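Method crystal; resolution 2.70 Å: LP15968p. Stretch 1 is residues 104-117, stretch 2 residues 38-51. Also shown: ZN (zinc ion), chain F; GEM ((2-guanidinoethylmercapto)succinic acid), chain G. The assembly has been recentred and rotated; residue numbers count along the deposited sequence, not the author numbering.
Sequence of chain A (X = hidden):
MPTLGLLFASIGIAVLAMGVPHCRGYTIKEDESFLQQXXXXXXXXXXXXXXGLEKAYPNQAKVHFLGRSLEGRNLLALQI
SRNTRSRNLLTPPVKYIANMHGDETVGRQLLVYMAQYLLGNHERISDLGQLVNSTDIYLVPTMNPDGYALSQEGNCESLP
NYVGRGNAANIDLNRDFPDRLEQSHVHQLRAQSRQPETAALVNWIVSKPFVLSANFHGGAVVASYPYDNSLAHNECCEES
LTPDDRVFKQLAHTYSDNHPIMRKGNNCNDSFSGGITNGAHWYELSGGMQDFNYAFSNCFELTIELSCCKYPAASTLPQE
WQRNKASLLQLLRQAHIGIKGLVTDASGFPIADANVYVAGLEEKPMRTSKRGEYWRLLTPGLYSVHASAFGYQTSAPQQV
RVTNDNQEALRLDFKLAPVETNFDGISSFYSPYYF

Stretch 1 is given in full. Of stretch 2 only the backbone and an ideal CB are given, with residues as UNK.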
# COMPACT_ATOMS: atom_id res chain seq x y z
N GLU A 104 -6.80 8.34 13.76
CA GLU A 104 -5.48 7.71 13.69
C GLU A 104 -4.63 8.50 12.71
O GLU A 104 -4.71 8.29 11.49
CB GLU A 104 -5.61 6.26 13.25
CG GLU A 104 -6.52 5.41 14.13
CD GLU A 104 -6.81 4.07 13.50
OE1 GLU A 104 -6.13 3.74 12.51
OE2 GLU A 104 -7.72 3.36 13.98
N THR A 105 -3.80 9.38 13.26
CA THR A 105 -3.29 10.53 12.53
C THR A 105 -1.80 10.51 12.13
O THR A 105 -1.41 11.18 11.19
CB THR A 105 -3.55 11.80 13.36
OG1 THR A 105 -2.92 11.67 14.65
CG2 THR A 105 -5.05 12.00 13.57
N VAL A 106 -0.97 9.75 12.84
CA VAL A 106 0.48 9.78 12.58
C VAL A 106 0.81 9.44 11.10
O VAL A 106 1.55 10.16 10.43
CB VAL A 106 1.26 8.85 13.55
CG1 VAL A 106 2.77 8.88 13.26
CG2 VAL A 106 0.97 9.22 15.00
N GLY A 107 0.24 8.35 10.60
CA GLY A 107 0.44 7.94 9.22
C GLY A 107 0.19 9.10 8.27
O GLY A 107 0.95 9.33 7.32
N ARG A 108 -0.89 9.83 8.54
CA ARG A 108 -1.22 11.04 7.80
C ARG A 108 0.03 11.89 7.62
O ARG A 108 0.46 12.15 6.50
CB ARG A 108 -2.31 11.85 8.51
CG ARG A 108 -2.33 13.30 8.08
CD ARG A 108 -3.33 14.15 8.85
NE ARG A 108 -4.66 14.08 8.26
CZ ARG A 108 -5.29 15.05 7.60
NH1 ARG A 108 -4.75 16.25 7.42
NH2 ARG A 108 -6.50 14.80 7.12
N GLN A 109 0.60 12.33 8.74
CA GLN A 109 1.75 13.23 8.69
C GLN A 109 2.99 12.58 8.10
O GLN A 109 3.77 13.26 7.40
CB GLN A 109 2.07 13.83 10.06
CG GLN A 109 1.33 15.11 10.34
CD GLN A 109 1.46 16.09 9.20
OE1 GLN A 109 0.46 16.50 8.60
NE2 GLN A 109 2.68 16.48 8.90
N LEU A 110 3.18 11.29 8.36
CA LEU A 110 4.32 10.57 7.80
C LEU A 110 4.32 10.56 6.26
O LEU A 110 5.38 10.62 5.62
CB LEU A 110 4.38 9.13 8.32
CG LEU A 110 4.79 8.98 9.79
CD1 LEU A 110 4.93 7.51 10.12
CD2 LEU A 110 6.10 9.67 10.07
N LEU A 111 3.13 10.49 5.67
CA LEU A 111 3.03 10.48 4.23
C LEU A 111 3.26 11.88 3.69
O LEU A 111 3.80 12.05 2.60
CB LEU A 111 1.68 9.95 3.77
CG LEU A 111 1.53 8.44 3.90
CD1 LEU A 111 0.19 7.97 3.33
CD2 LEU A 111 2.69 7.79 3.18
N VAL A 112 2.83 12.88 4.44
CA VAL A 112 3.07 14.25 4.06
C VAL A 112 4.57 14.49 4.05
O VAL A 112 5.12 15.05 3.10
CB VAL A 112 2.39 15.22 5.02
CG1 VAL A 112 3.03 16.59 4.95
CG2 VAL A 112 0.89 15.28 4.70
N TYR A 113 5.23 14.02 5.11
CA TYR A 113 6.69 14.03 5.19
C TYR A 113 7.39 13.27 4.04
O TYR A 113 8.34 13.77 3.44
CB TYR A 113 7.14 13.43 6.53
CG TYR A 113 6.81 14.28 7.74
CD1 TYR A 113 6.75 13.72 9.01
CD2 TYR A 113 6.56 15.65 7.61
CE1 TYR A 113 6.46 14.50 10.13
CE2 TYR A 113 6.26 16.43 8.72
CZ TYR A 113 6.21 15.85 9.97
OH TYR A 113 5.91 16.62 11.07
N MET A 114 6.93 12.06 3.74
CA MET A 114 7.53 11.28 2.66
C MET A 114 7.53 12.05 1.33
O MET A 114 8.57 12.18 0.69
CB MET A 114 6.83 9.92 2.52
CG MET A 114 7.38 9.03 1.39
SD MET A 114 9.11 8.50 1.59
CE MET A 114 9.00 7.76 3.22
N ALA A 115 6.37 12.56 0.94
CA ALA A 115 6.22 13.32 -0.30
C ALA A 115 7.33 14.34 -0.46
O ALA A 115 8.10 14.30 -1.42
CB ALA A 115 4.86 14.03 -0.32
N GLN A 116 7.41 15.26 0.49
CA GLN A 116 8.46 16.26 0.49
C GLN A 116 9.84 15.62 0.46
O GLN A 116 10.68 15.98 -0.36
CB GLN A 116 8.32 17.13 1.73
CG GLN A 116 7.02 17.93 1.79
CD GLN A 116 6.80 18.59 3.16
OE1 GLN A 116 7.31 19.68 3.43
NE2 GLN A 116 6.07 17.90 4.03
N TYR A 117 10.06 14.65 1.35
CA TYR A 117 11.34 13.96 1.48
C TYR A 117 11.83 13.39 0.15
O TYR A 117 12.94 13.69 -0.31
CB TYR A 117 11.24 12.84 2.51
CG TYR A 117 12.55 12.12 2.74
CD1 TYR A 117 13.49 12.64 3.61
CD2 TYR A 117 12.84 10.93 2.09
CE1 TYR A 117 14.70 11.99 3.83
CE2 TYR A 117 14.04 10.27 2.29
CZ TYR A 117 14.97 10.81 3.17
OH TYR A 117 16.17 10.17 3.38
N UNK A 38 6.85 21.41 13.65
CA UNK A 38 5.95 20.27 13.86
C UNK A 38 4.50 20.71 14.05
O UNK A 38 4.20 21.53 14.92
CB UNK A 38 6.40 19.46 15.08
N UNK A 39 3.61 20.15 13.24
CA UNK A 39 2.20 20.49 13.29
C UNK A 39 1.40 19.55 12.37
O UNK A 39 1.96 18.96 11.43
CB UNK A 39 1.99 21.95 12.89
N UNK A 40 0.11 19.42 12.63
CA UNK A 40 -0.72 18.59 11.76
C UNK A 40 -1.25 19.40 10.58
O UNK A 40 -1.84 20.45 10.77
CB UNK A 40 -1.88 17.98 12.55
N UNK A 41 -1.02 18.91 9.37
CA UNK A 41 -1.50 19.62 8.18
C UNK A 41 -3.02 19.46 8.00
O UNK A 41 -3.55 18.35 8.00
CB UNK A 41 -0.77 19.11 6.94
N UNK A 42 -3.70 20.60 7.87
CA UNK A 42 -5.15 20.59 7.68
C UNK A 42 -5.49 20.19 6.25
O UNK A 42 -4.61 20.07 5.41
CB UNK A 42 -5.75 21.96 8.01
N UNK A 43 -6.78 20.00 5.98
CA UNK A 43 -7.21 19.77 4.61
C UNK A 43 -6.68 20.87 3.70
O UNK A 43 -6.08 20.57 2.68
CB UNK A 43 -8.74 19.70 4.53
N UNK A 44 -6.90 22.13 4.06
CA UNK A 44 -6.39 23.22 3.23
C UNK A 44 -4.87 23.15 3.09
O UNK A 44 -4.33 23.31 2.00
CB UNK A 44 -6.80 24.57 3.82
N UNK A 45 -4.18 22.90 4.20
CA UNK A 45 -2.72 22.85 4.19
C UNK A 45 -2.20 21.73 3.31
O UNK A 45 -1.13 21.85 2.71
CB UNK A 45 -2.19 22.68 5.61
N UNK A 46 -2.97 20.65 3.22
CA UNK A 46 -2.60 19.50 2.40
C UNK A 46 -2.76 19.74 0.89
O UNK A 46 -1.86 19.48 0.11
CB UNK A 46 -3.45 18.29 2.81
N UNK A 47 -3.92 20.25 0.50
CA UNK A 47 -4.18 20.59 -0.89
C UNK A 47 -3.15 21.60 -1.36
O UNK A 47 -2.57 21.46 -2.45
CB UNK A 47 -5.60 21.14 -1.07
N UNK A 48 -2.90 22.60 -0.51
CA UNK A 48 -1.92 23.64 -0.81
C UNK A 48 -0.53 23.06 -1.05
O UNK A 48 0.17 23.45 -1.99
CB UNK A 48 -1.87 24.66 0.33
N UNK A 49 -0.12 22.11 -0.20
CA UNK A 49 1.23 21.56 -0.32
C UNK A 49 1.40 20.68 -1.55
O UNK A 49 2.48 20.66 -2.18
CB UNK A 49 1.58 20.76 0.93
N UNK A 50 0.34 19.95 -1.89
CA UNK A 50 0.33 19.07 -3.06
C UNK A 50 0.36 19.84 -4.37
O UNK A 50 0.94 19.37 -5.34
CB UNK A 50 -0.91 18.17 -3.03
N UNK A 51 -0.27 21.00 -4.40
CA UNK A 51 -0.20 21.86 -5.58
C UNK A 51 1.21 22.44 -5.74
O UNK A 51 1.73 22.56 -6.85
CB UNK A 51 -1.23 22.99 -5.48
ZN ZN F . -7.47 2.24 12.30
C8 GEM G . -8.11 -2.54 12.86
S7 GEM G . -7.33 -2.77 11.29
C6 GEM G . -5.87 -3.66 11.78
C5 GEM G . -6.16 -4.91 12.61
N3 GEM G . -6.79 -5.88 11.73
C1 GEM G . -7.35 -7.03 12.08
N4 GEM G . -7.89 -7.83 11.16
N2 GEM G . -7.39 -7.39 13.36
C9 GEM G . -9.49 -2.01 12.60
O14 GEM G . -9.81 -1.74 11.42
O15 GEM G . -10.28 -1.87 13.56
C10 GEM G . -7.31 -1.62 13.80
C11 GEM G . -7.21 -0.15 13.41
O12 GEM G . -6.08 0.38 13.42
O13 GEM G . -8.26 0.50 13.13

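Stretch 2 runs from an extended segment, 38-42, into a helix, 43-51. The axes of this helix and helix 106-117 approach to 11.4 Å, running nearly the same way, 16° apart.

Position 38 has its ideal CB 4.9 Å from Y113 OH and its CA-to-CB bond sideways. Phi of -62° and psi of 126° allow proline among many others. It is P38, with little contact.

Position 39 points away from stretch 1, so size and polarity are loosely set. It is H39; its backbone O lies 3.6 Å from Q109 NE2.

Position 40 points sideways, but its ideal CB is 4.8 Å from Q109 OE1, and T105 offers a hydroxyl further along. A long or aromatic side chain with a polar end would suit. It is Y40. The ring passes Q109, CD2 to Q109 CG at 3.4 Å, and its OH reaches T105 OG1 at 3.4 Å, a weak hydrogen bond at best.

Position 41 points toward stretch 1, and room is short: its ideal CB is 3.3 Å from Q109 OE1 and 4.7 Å from V112 CG2. A small residue suits best. It is A41. The backbone does the polar work: A41 N donates to Q109 OE1 at 2.9 Å, nearly straight at 166°. A41 O sits 2.5 Å from R108 NH1, near the guanidinium plane.

Position 42 points away and directly precedes the helix. Serine, threonine, aspartate or asparagine could cap it. It is S42, whose OG accepts from the backbone N of 45 at 3.1 Å, a capping bond.

Position 43 points away in the first turn; many residues would serve. It is Q43, hydrogen-bonded to the side chain of 47.

Positions 44, 45, 47, 48 and 51 lie out of reach of stretch 1, which sets no demand there. They are E44, Q45, E47, D48 and A51. Q43 NE2 donates to E47 OE2 at 3.3 Å.

Position 46 points toward stretch 1, where V112 offers methyl groups and the ideal CB is 5.2 Å from R108 NH1. A mid-sized apolar chain, such as leucine, isoleucine or methionine, would suit. It is L46; CD1 packs on V112 CG2 at 4.3 Å.

Position 49 also points toward stretch 1, but nothing there lies within 5.5 Å of its ideal CB. V112 and Q116 lie just beyond, so a long apolar or polar chain could reach across. It is L49; CD1 comes within 3.8 Å of Q116 CD, while Q116 NE2 donates to V112 O.

Position 50 points sideways, with the small A115 leaving space. A large apolar side chain could reach it. It is F50; CE1 lies 4.5 Å from A115 CB.

Stretch 2 38-51: PHYASQEQLEDLFA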
# COMPACT_ATOMS: atom_id res chain seq x y z
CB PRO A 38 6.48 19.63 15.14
CG PRO A 38 7.88 20.16 15.30
CD PRO A 38 7.85 21.54 14.72
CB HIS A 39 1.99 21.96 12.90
CG HIS A 39 2.10 22.22 11.42
ND1 HIS A 39 3.27 22.03 10.72
CD2 HIS A 39 1.19 22.66 10.53
CE1 HIS A 39 3.06 22.34 9.45
NE2 HIS A 39 1.82 22.73 9.31
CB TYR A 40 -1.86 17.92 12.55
CG TYR A 40 -1.41 16.72 13.36
CD1 TYR A 40 -1.32 16.77 14.75
CD2 TYR A 40 -1.04 15.53 12.73
CE1 TYR A 40 -0.90 15.67 15.48
CE2 TYR A 40 -0.62 14.44 13.46
CZ TYR A 40 -0.55 14.51 14.83
OH TYR A 40 -0.11 13.41 15.53
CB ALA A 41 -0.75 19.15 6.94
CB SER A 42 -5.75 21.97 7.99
OG SER A 42 -5.39 22.92 7.00
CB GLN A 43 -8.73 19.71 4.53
CG GLN A 43 -9.26 19.33 3.16
CD GLN A 43 -8.80 17.94 2.72
OE1 GLN A 43 -8.54 17.06 3.54
NE2 GLN A 43 -8.72 17.74 1.41
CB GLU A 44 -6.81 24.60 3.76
CG GLU A 44 -6.51 25.73 2.76
CD GLU A 44 -6.24 27.08 3.42
OE1 GLU A 44 -6.44 27.20 4.65
OE2 GLU A 44 -5.83 28.02 2.70
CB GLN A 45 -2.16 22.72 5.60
CG GLN A 45 -2.37 24.00 6.41
CD GLN A 45 -1.40 24.12 7.56
OE1 GLN A 45 -1.41 23.30 8.48
NE2 GLN A 45 -0.56 25.14 7.53
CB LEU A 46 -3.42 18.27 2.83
CG LEU A 46 -3.35 17.04 1.93
CD1 LEU A 46 -1.89 16.61 1.75
CD2 LEU A 46 -4.19 15.91 2.49
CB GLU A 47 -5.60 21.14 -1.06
CG GLU A 47 -6.71 20.12 -0.79
CD GLU A 47 -8.09 20.74 -0.77
OE1 GLU A 47 -8.18 21.97 -0.57
OE2 GLU A 47 -9.09 20.00 -0.93
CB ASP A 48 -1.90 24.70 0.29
CG ASP A 48 -3.16 25.57 0.32
OD1 ASP A 48 -3.88 25.62 -0.70
OD2 ASP A 48 -3.42 26.20 1.37
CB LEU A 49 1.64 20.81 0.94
CG LEU A 49 3.12 20.44 0.95
CD1 LEU A 49 3.70 20.56 2.35
CD2 LEU A 49 3.35 19.06 0.37
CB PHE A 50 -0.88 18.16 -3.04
CG PHE A 50 -0.66 16.88 -2.29
CD1 PHE A 50 0.47 16.71 -1.51
CD2 PHE A 50 -1.58 15.85 -2.38
CE1 PHE A 50 0.69 15.53 -0.83
CE2 PHE A 50 -1.37 14.66 -1.70
CZ PHE A 50 -0.25 14.50 -0.93
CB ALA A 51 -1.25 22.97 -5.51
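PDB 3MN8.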